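PDB 3Q3W: 3-isopropylmalate dehydratase small subunit from Campylobacter jejuni, which serves as the small subunit of the enzyme that interconverts 2-isopropylmalate and 3-isopropylmalate by way of 2-isopropylmaleate. Local coordinates for residues I75-E80 and A102-S107; L122-A127 and F162-D167. All blocks are in the same frame, centred on the assembly; numbering follows the deposited sequence. Where two conformers were deposited one is given.

How the contacts relate
Strand 102-105 belongs to contact 1 and is also the neighbour of strand 122-125 in the same sheet, so the two contacts adjoin, with their centres about 10 Å apart. Probable hydrogen bonds of 2.9 Å join Ile103 O to Ile124 N and Ile103 N to Leu122 O. On one face of the sheet, Ile104 CG2 of contact 1 packs 3.6 Å from Leu126 CD1 of contact 2. The centre of contact 1 lies about 7 Å from that of the chain, the centre of contact 2 about 13 Å. The first is a backbone pairing inside the sheet; the second joins edge strand 122-125 to the end of the other edge strand, 160-163, and the loop after it, chiefly through apolar side chains.

Contact 1 (I75-E80 and A102-S107)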
loop_
_atom_site.group_PDB
_atom_site.type_symbol
_atom_site.label_atom_id
_atom_site.label_comp_id
_atom_site.label_asym_id
_atom_site.label_seq_id
_atom_site.Cartn_x
_atom_site.Cartn_y
_atom_site.Cartn_z
ATOM N N ILE A 75 1.130 -3.237 5.324
ATOM C CA ILE A 75 1.051 -1.771 5.242
ATOM C C ILE A 75 2.310 -1.169 4.632
ATOM O O ILE A 75 3.438 -1.597 4.968
ATOM C CB ILE A 75 0.896 -1.167 6.669
ATOM C CG1 ILE A 75 -0.405 -1.635 7.279
ATOM C CG2 ILE A 75 0.914 0.343 6.629
ATOM C CD1 ILE A 75 -0.506 -1.461 8.823
ATOM N N LEU A 76 2.136 -0.171 3.767
ATOM C CA LEU A 76 3.252 0.542 3.147
ATOM C C LEU A 76 3.235 1.976 3.598
ATOM O O LEU A 76 2.163 2.545 3.805
ATOM C CB LEU A 76 3.197 0.478 1.623
ATOM C CG LEU A 76 3.286 -0.903 0.938
ATOM C CD1 LEU A 76 3.233 -0.746 -0.602
ATOM C CD2 LEU A 76 4.506 -1.702 1.358
ATOM N N VAL A 77 4.419 2.554 3.788
ATOM C CA VAL A 77 4.541 3.960 4.064
ATOM C C VAL A 77 5.452 4.543 2.997
ATOM O O VAL A 77 6.632 4.169 2.895
ATOM C CB VAL A 77 5.125 4.178 5.449
ATOM C CG1 VAL A 77 5.077 5.688 5.809
ATOM C CG2 VAL A 77 4.356 3.379 6.433
ATOM N N SER A 78 4.909 5.436 2.183
ATOM C CA SER A 78 5.645 6.045 1.079
ATOM C C SER A 78 5.540 7.564 1.058
ATOM O O SER A 78 4.964 8.176 1.937
ATOM C CB SER A 78 5.143 5.494 -0.235
ATOM O OG SER A 78 6.149 5.564 -1.231
ATOM N N PHE A 79 6.141 8.171 0.049
ATOM C CA PHE A 79 6.161 9.602 -0.029
ATOM C C PHE A 79 5.096 10.017 -1.027
ATOM O O PHE A 79 4.203 9.218 -1.351
ATOM C CB PHE A 79 7.552 10.093 -0.412
ATOM C CG PHE A 79 8.631 9.829 0.629
ATOM C CD1 PHE A 79 8.332 9.695 1.973
ATOM C CD2 PHE A 79 9.973 9.811 0.236
ATOM C CE1 PHE A 79 9.339 9.514 2.885
ATOM C CE2 PHE A 79 10.988 9.642 1.147
ATOM C CZ PHE A 79 10.671 9.488 2.470
ATOM N N GLU A 80 5.155 11.269 -1.481
ATOM C CA GLU A 80 4.036 11.886 -2.176
ATOM C C GLU A 80 3.766 11.325 -3.544
ATOM O O GLU A 80 4.643 10.770 -4.183
ATOM C CB GLU A 80 4.209 13.411 -2.296
ATOM C CG GLU A 80 5.584 13.905 -2.816
ATOM C CD GLU A 80 6.550 14.307 -1.679
ATOM O OE1 GLU A 80 6.814 13.470 -0.778
ATOM O OE2 GLU A 80 7.033 15.456 -1.692
ATOM N N ALA A 102 -3.262 -1.436 3.345
ATOM C CA ALA A 102 -3.291 0.031 3.498
ATOM C C ALA A 102 -1.967 0.646 3.081
ATOM O O ALA A 102 -0.899 0.023 3.246
ATOM C CB ALA A 102 -3.622 0.421 4.924
ATOM N N ILE A 103 -2.031 1.856 2.538
ATOM C CA ILE A 103 -0.852 2.650 2.251
ATOM C C ILE A 103 -0.981 4.006 2.949
ATOM O O ILE A 103 -2.022 4.639 2.865
ATOM C CB ILE A 103 -0.682 2.866 0.762
ATOM C CG1 ILE A 103 -0.591 1.507 0.035
ATOM C CG2 ILE A 103 0.532 3.735 0.494
ATOM C CD1 ILE A 103 -0.932 1.630 -1.421
ATOM N N ILE A 104 0.071 4.424 3.648
ATOM C CA ILE A 104 0.160 5.716 4.281
ATOM C C ILE A 104 1.112 6.548 3.431
ATOM O O ILE A 104 2.242 6.117 3.150
ATOM C CB ILE A 104 0.688 5.550 5.732
ATOM C CG1 ILE A 104 -0.309 4.724 6.546
ATOM C CG2 ILE A 104 0.931 6.915 6.411
ATOM C CD1 ILE A 104 0.196 4.247 7.837
ATOM N N ALA A 105 0.673 7.712 2.970
ATOM C CA ALA A 105 1.526 8.615 2.196
ATOM C C ALA A 105 0.994 10.024 2.406
ATOM O O ALA A 105 -0.097 10.169 2.928
ATOM C CB ALA A 105 1.488 8.271 0.710
ATOM N N PRO A 106 1.740 11.057 1.988
ATOM C CA PRO A 106 1.225 12.421 2.103
ATOM C C PRO A 106 0.130 12.741 1.061
ATOM O O PRO A 106 -0.732 13.575 1.309
ATOM C CB PRO A 106 2.468 13.295 1.847
ATOM C CG PRO A 106 3.640 12.355 1.759
ATOM C CD PRO A 106 3.078 11.035 1.381
ATOM N N SER A 107 0.187 12.067 -0.092
ATOM C CA SER A 107 -0.779 12.219 -1.148
ATOM C C SER A 107 -0.761 10.983 -2.083
ATOM O O SER A 107 0.159 10.179 -2.053
ATOM C CB SER A 107 -0.499 13.473 -1.934
ATOM O OG SER A 107 0.799 13.434 -2.469
#
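Pro106 lays its ring over one face of the peptide group that joins Phe79 to Glu80. Its CD sits directly above Phe79 C at 3.3 Å and its CG above Glu80 N at 3.7 Å. Ala105 CB is on the same side of that peptide plane, against Phe79 O at 3.5 Å. Phe79 leaves the backbone away from 102-107, and its ring meets Lys128 in a cation-pi contact; Lys128 also forms a salt bridge with Glu80 OE1. At the far end Glu80 CB touches Ser107 OG, which lies between its own backbone N and carbonyl carbon (chi1 58°) and bonds to Asn81 N.

Upstream of this turn the segments run parallel as strands. Leu76 is gripped through both backbone polar atoms: its N bonds to Ala102 O at 3.1 Å, and its O accepts Ile104 N at 2.8 Å in a nearly straight bond (174° at the hydrogen). Ser78 N then reaches Ile104 O at 2.9 Å. Beyond it the pairing lapses: Ser78 O is buried with no hydrogen-bond partner in the model and meets CA of Ala105 in a weaker CA-H...O contact at 3.5 Å; Pro106, next in line, has no N-H to offer.

Ile75, Val77, Ala102 and Ile104 share one face of the sheet, Leu76 and Ile103 the other. On the first, Ile75 CG2 meets Ile104 CD1 at 4.1 Å as the two chains cross obliquely. Helix 128-140 packs on Val77 of this face and also on Pro106.

Strand 73-78, helix 90-98 and strand 102-105 form a beta-alpha-beta unit, whose two parallel strands are paired here in the interior of the aconitase C-terminal domain.

Contact 2 (L122-A127 and F162-D167); sequences LTIELA and FSFDLD
Leu122 sends its two methyls to different partners: CD1 meets Leu166 CD2 at 3.8 Å, while CD2 approaches Phe164 CZ more loosely. CG is anti to the backbone N (chi1 -178°) on a CB that already points at 162-167. Thr123 contributes mainly its backbone, its O lying 3.9 Å from Leu166 CD1; its OG1 is buried with no polar partner in the model.

Ile124 packs on the Phe164 ring. Its CG1 stands over the centre of one face, 4.0 Å from the centroid and 7° off the ring normal, a CH-pi arrangement, and its CG2 presses on the end of the ring attached to CB, 3.8 Å from Phe164 CG. At Glu125 the link is polar: a water donates to Glu125 O at 2.9 Å and accepts from Asp165 N at 2.6 Å, bridging backbones too far apart to bond directly. Glu125 OE2 forms a salt bridge with Lys113. Leu126 then crosses Phe162 at about a right angle, with CD1 against Phe162 CB at 3.9 Å, while CD2 rests on Ser163 O at 3.5 Å.

From end to end, 122-126 and 162-166 run 127° apart. Strand 122-125 and Leu126 pack on the end of strand 160-163 and, mainly, on the loop that leads from it to helix 168-176. Helix 128-140 packs on Leu126 and Phe162, helix 110-118 on Thr123 and Leu166, and helix 168-176, which Asp167 N-caps through His170 N, on Leu122 and Leu166.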
loop_
_atom_site.group_PDB
_atom_site.type_symbol
_atom_site.label_atom_id
_atom_site.label_comp_id
_atom_site.label_asym_id
_atom_site.label_seq_id
_atom_site.Cartn_x
_atom_site.Cartn_y
_atom_site.Cartn_z
ATOM N N LEU A 122 -7.028 0.506 1.528
ATOM C CA LEU A 122 -7.198 1.777 2.218
ATOM C C LEU A 122 -6.045 2.754 2.061
ATOM O O LEU A 122 -4.891 2.493 2.463
ATOM C CB LEU A 122 -7.454 1.564 3.692
ATOM C CG LEU A 122 -7.703 2.798 4.555
ATOM C CD1 LEU A 122 -8.819 3.723 3.986
ATOM C CD2 LEU A 122 -8.082 2.340 5.976
ATOM N N THR A 123 -6.376 3.916 1.535
ATOM C CA THR A 123 -5.396 4.939 1.248
ATOM C C THR A 123 -5.498 6.070 2.293
ATOM O O THR A 123 -6.495 6.806 2.350
ATOM C CB THR A 123 -5.669 5.478 -0.131
ATOM O OG1 THR A 123 -6.980 6.013 -0.128
ATOM C CG2 THR A 123 -5.618 4.362 -1.138
ATOM N N ILE A 124 -4.460 6.156 3.120
ATOM C CA ILE A 124 -4.400 7.051 4.264
ATOM C C ILE A 124 -3.480 8.192 3.946
ATOM O O ILE A 124 -2.258 8.003 3.783
ATOM C CB ILE A 124 -3.863 6.314 5.485
ATOM C CG1 ILE A 124 -4.870 5.248 5.899
ATOM C CG2 ILE A 124 -3.556 7.293 6.629
ATOM C CD1 ILE A 124 -4.335 4.124 6.759
ATOM N N GLU A 125 -4.062 9.384 3.862
ATOM C CA GLU A 125 -3.282 10.581 3.600
ATOM C C GLU A 125 -2.921 11.183 4.947
ATOM O O GLU A 125 -3.822 11.466 5.754
ATOM C CB GLU A 125 -4.059 11.576 2.730
ATOM C CG GLU A 125 -4.113 11.167 1.262
ATOM C CD GLU A 125 -5.004 12.047 0.383
ATOM O OE1 GLU A 125 -5.716 12.955 0.929
ATOM O OE2 GLU A 125 -4.953 11.849 -0.868
ATOM N N LEU A 126 -1.617 11.329 5.199
ATOM C CA LEU A 126 -1.111 12.025 6.383
ATOM C C LEU A 126 -0.316 13.265 5.983
ATOM O O LEU A 126 0.175 13.355 4.866
ATOM C CB LEU A 126 -0.240 11.091 7.225
ATOM C CG LEU A 126 -1.010 9.929 7.867
ATOM C CD1 LEU A 126 -0.158 9.204 8.916
ATOM C CD2 LEU A 126 -2.335 10.453 8.482
ATOM N N ALA A 127 -0.203 14.244 6.871
ATOM C CA ALA A 127 0.690 15.363 6.587
ATOM C C ALA A 127 2.121 14.823 6.420
ATOM O O ALA A 127 2.506 13.854 7.075
ATOM C CB ALA A 127 0.618 16.431 7.683
ATOM N N PHE A 162 -2.251 9.281 14.774
ATOM C CA PHE A 162 -2.448 10.194 13.684
ATOM C C PHE A 162 -3.886 10.039 13.262
ATOM O O PHE A 162 -4.440 8.927 13.349
ATOM C CB PHE A 162 -1.504 9.823 12.555
ATOM C CG PHE A 162 -0.075 9.708 12.986
ATOM C CD1 PHE A 162 0.802 10.775 12.804
ATOM C CD2 PHE A 162 0.392 8.551 13.621
ATOM C CE1 PHE A 162 2.139 10.674 13.205
ATOM C CE2 PHE A 162 1.713 8.437 14.037
ATOM C CZ PHE A 162 2.595 9.499 13.830
ATOM N N SER A 163 -4.511 11.131 12.823
ATOM C CA SER A 163 -5.881 11.082 12.289
ATOM C C SER A 163 -5.860 11.279 10.788
ATOM O O SER A 163 -4.971 11.935 10.269
ATOM C CB SER A 163 -6.751 12.161 12.947
ATOM O OG SER A 163 -6.305 13.472 12.626
ATOM N N PHE A 164 -6.860 10.723 10.094
ATOM C CA PHE A 164 -7.012 10.900 8.644
ATOM C C PHE A 164 -8.480 11.039 8.174
ATOM O O PHE A 164 -9.421 10.660 8.851
ATOM C CB PHE A 164 -6.308 9.751 7.888
ATOM C CG PHE A 164 -6.950 8.381 8.069
ATOM C CD1 PHE A 164 -7.831 7.882 7.121
ATOM C CD2 PHE A 164 -6.651 7.590 9.168
ATOM C CE1 PHE A 164 -8.436 6.649 7.294
ATOM C CE2 PHE A 164 -7.244 6.336 9.338
ATOM C CZ PHE A 164 -8.119 5.865 8.391
ATOM N N ASP A 165 -8.634 11.569 6.976
ATOM C CA ASP A 165 -9.936 11.757 6.353
ATOM C C ASP A 165 -10.258 10.652 5.367
ATOM O O ASP A 165 -9.365 10.049 4.810
ATOM C CB ASP A 165 -9.953 13.086 5.589
ATOM C CG ASP A 165 -10.146 14.259 6.492
ATOM O OD1 ASP A 165 -10.971 14.130 7.431
ATOM O OD2 ASP A 165 -9.489 15.307 6.265
ATOM N N LEU A 166 -11.549 10.433 5.117
ATOM C CA LEU A 166 -11.975 9.620 3.992
ATOM C C LEU A 166 -13.437 9.872 3.690
ATOM O O LEU A 166 -14.279 9.887 4.601
ATOM C CB LEU A 166 -11.787 8.121 4.275
ATOM C CG LEU A 166 -11.707 7.236 3.030
ATOM C CD1 LEU A 166 -10.327 7.352 2.381
ATOM C CD2 LEU A 166 -11.999 5.791 3.393
ATOM N N ASP A 167 -13.733 10.084 2.417
ATOM C CA ASP A 167 -15.112 10.257 1.938
ATOM C C ASP A 167 -16.014 9.223 2.634
ATOM O O ASP A 167 -15.644 8.059 2.681
ATOM C CB ASP A 167 -15.059 10.007 0.416
ATOM C CG ASP A 167 -16.418 9.845 -0.224
ATOM O OD1 ASP A 167 -17.026 10.869 -0.579
ATOM O OD2 ASP A 167 -16.854 8.688 -0.446
HETATM O O HOH W 1 -6.533 12.516 5.789
#